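Local coordinates for embryonic developmental protein tofu-6 (PDB 7OCX) that pairs through its RNA recognition motif domain with PID-3 in the PETISCO complex and thereby probably supports the biogenesis of piRNAs (21U-RNAs) in Caenorhabditis elegans, at residues D71-R74 with K75-D79. Sequence-based numbering, arbitrary orientation.
Sequences DEVR and KNLND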
ATOM      1  N   ASP C  71       2.166   0.814  20.333  1.00 47.68           N
ATOM      2  CA  ASP C  71       1.225   0.888  21.445  1.00 56.60           C
ATOM      3  C   ASP C  71       0.910  -0.503  22.001  1.00 54.65           C
ATOM      4  O   ASP C  71       0.792  -0.671  23.221  1.00 60.48           O
ATOM      5  CB  ASP C  71      -0.067   1.602  21.028  1.00 57.20           C
ATOM      6  CG  ASP C  71       0.112   3.114  20.890  1.00 59.17           C
ATOM      7  OD1 ASP C  71       1.114   3.653  21.411  1.00 56.08           O
ATOM      8  OD2 ASP C  71      -0.792   3.784  20.360  1.00 58.48           O
ATOM      9  N   GLU C  72       0.771  -1.514  21.125  1.00 59.66           N
ATOM     10  CA  GLU C  72       0.560  -2.880  21.618  1.00 64.98           C
ATOM     11  C   GLU C  72       1.753  -3.378  22.428  1.00 65.03           C
ATOM     12  O   GLU C  72       1.587  -4.216  23.321  1.00 69.03           O
ATOM     13  CB  GLU C  72       0.272  -3.855  20.468  1.00 68.30           C
ATOM     14  CG  GLU C  72      -0.952  -3.531  19.605  1.00 80.25           C
ATOM     15  CD  GLU C  72      -2.178  -4.384  19.959  1.00 99.99           C
ATOM     16  OE1 GLU C  72      -3.314  -3.907  19.760  1.00 95.43           O
ATOM     17  OE2 GLU C  72      -2.006  -5.541  20.406  1.00 95.00           O
ATOM     18  N   VAL C  73       2.963  -2.899  22.125  1.00 54.80           N
ATOM     19  CA  VAL C  73       4.096  -3.152  23.010  1.00 55.23           C
ATOM     20  C   VAL C  73       3.890  -2.453  24.344  1.00 61.57           C
ATOM     21  O   VAL C  73       3.936  -3.083  25.408  1.00 67.03           O
ATOM     22  CB  VAL C  73       5.415  -2.710  22.351  1.00 49.61           C
ATOM     23  CG1 VAL C  73       6.544  -2.720  23.368  1.00 50.39           C
ATOM     24  CG2 VAL C  73       5.746  -3.624  21.196  1.00 47.98           C
ATOM     25  N   ARG C  74       3.648  -1.139  24.310  1.00 54.46           N
ATOM     26  CA  ARG C  74       3.433  -0.390  25.544  1.00 61.27           C
ATOM     27  C   ARG C  74       2.360  -1.037  26.416  1.00 68.96           C
ATOM     28  O   ARG C  74       2.405  -0.905  27.647  1.00 68.83           O
ATOM     29  CB  ARG C  74       3.079   1.070  25.207  1.00 57.80           C
ATOM     30  CG  ARG C  74       4.228   1.845  24.520  1.00 52.53           C
ATOM     31  CD  ARG C  74       3.981   3.355  24.356  1.00 62.05           C
ATOM     32  NE  ARG C  74       5.133   3.999  23.734  1.00 57.19           N
ATOM     33  CZ  ARG C  74       5.292   4.203  22.434  1.00 50.22           C
ATOM     34  NH1 ARG C  74       4.312   3.996  21.572  1.00 51.02           N
ATOM     35  NH2 ARG C  74       6.477   4.608  21.990  1.00 48.95           N
ATOM     36  N   LYS C  75       1.403  -1.757  25.809  1.00 70.98           N
ATOM     37  CA  LYS C  75       0.351  -2.396  26.603  1.00 81.41           C
ATOM     38  C   LYS C  75       0.888  -3.539  27.459  1.00 77.92           C
ATOM     39  O   LYS C  75       0.472  -3.697  28.614  1.00 83.24           O
ATOM     40  CB  LYS C  75      -0.783  -2.943  25.729  1.00 79.86           C
ATOM     41  CG  LYS C  75      -1.719  -1.926  25.107  1.00 83.82           C
ATOM     42  CD  LYS C  75      -2.718  -2.587  24.154  1.00 81.95           C
ATOM     43  CE  LYS C  75      -2.657  -1.958  22.765  1.00 89.58           C
ATOM     44  NZ  LYS C  75      -3.702  -0.910  22.531  1.00 93.09           N
ATOM     45  N   ASN C  76       1.777  -4.371  26.900  1.00 70.40           N
ATOM     46  CA  ASN C  76       2.258  -5.552  27.606  1.00 73.33           C
ATOM     47  C   ASN C  76       3.409  -5.247  28.550  1.00 75.62           C
ATOM     48  O   ASN C  76       4.014  -6.179  29.092  1.00 73.37           O
ATOM     49  CB  ASN C  76       2.699  -6.644  26.629  1.00 77.97           C
ATOM     50  CG  ASN C  76       1.577  -7.106  25.730  1.00 83.32           C
ATOM     51  OD1 ASN C  76       0.904  -6.294  25.097  1.00 78.64           O
ATOM     52  ND2 ASN C  76       1.316  -8.415  25.735  1.00 82.45           N
ATOM     53  N   LEU C  77       3.720  -3.979  28.773  1.00 68.34           N
ATOM     54  CA  LEU C  77       4.801  -3.647  29.681  1.00 71.61           C
ATOM     55  C   LEU C  77       4.302  -3.657  31.122  1.00 74.06           C
ATOM     56  O   LEU C  77       3.100  -3.608  31.396  1.00 83.16           O
ATOM     57  CB  LEU C  77       5.373  -2.279  29.336  1.00 64.21           C
ATOM     58  CG  LEU C  77       6.126  -2.212  28.009  1.00 66.16           C
ATOM     59  CD1 LEU C  77       6.916  -0.906  27.974  1.00 62.34           C
ATOM     60  CD2 LEU C  77       7.068  -3.386  27.777  1.00 67.00           C
ATOM     61  N   ASN C  78       5.253  -3.715  32.048  1.00 75.42           N
ATOM     62  CA  ASN C  78       4.963  -3.689  33.482  1.00 81.17           C
ATOM     63  C   ASN C  78       6.087  -2.898  34.147  1.00 83.21           C
ATOM     64  O   ASN C  78       7.158  -3.446  34.424  1.00 80.67           O
ATOM     65  CB  ASN C  78       4.852  -5.103  34.044  1.00 77.63           C
ATOM     66  N   ASP C  79       5.845  -1.605  34.388  1.00 90.15           N
ATOM     67  CA  ASP C  79       6.817  -0.718  35.027  1.00 91.31           C
ATOM     68  C   ASP C  79       7.999  -0.414  34.109  1.00 81.59           C
ATOM     69  O   ASP C  79       9.130  -0.244  34.572  1.00 82.69           O
ATOM     70  CB  ASP C  79       7.309  -1.300  36.359  1.00 87.43           C
TER
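The C-terminal end of the second helix of the RNA recognition motif, residues 67-75, is where Asp71 meets Lys75 across the last turn, before the chain leaves for strand 81-84. Lys75 N donates to Asp71 O at 2.9 Å, an i to i+4 helical bond. One residue on, Asn76 N reaches Val73 O only weakly, with a bent N-H...O angle of 128°, as the spacing tightens to i+3 and Asn76 departs from helical geometry. A long lysine suits this exposed side, its methylenes lying along the turn: bends at chi3 (-125°) and chi4 bring Lys75 CE 3.5 Å from Glu72 CA. Its NZ remains 4.1 Å from Glu72 OE1, too far for a salt bridge, though the opposite charges should still attract. Arg74 instead stretches from CG to NE, carrying NH1 to a salt bridge 3.2 Å from Asp71 OD1, which meets the guanidinium edge nearly in plane; NH1 approaches from the anti side, 25° out of the carboxylate plane. Arg74 NH2 also bridges to Asp93 of the same chain, and Asp71 OD2 to Arg73 of the PID-3 chain, placing the pair at the subunit interface. Buried Val73 packs on Phe19 and Phe40, and Leu77 CD2 lies 4.5 Å from Val73 CG1.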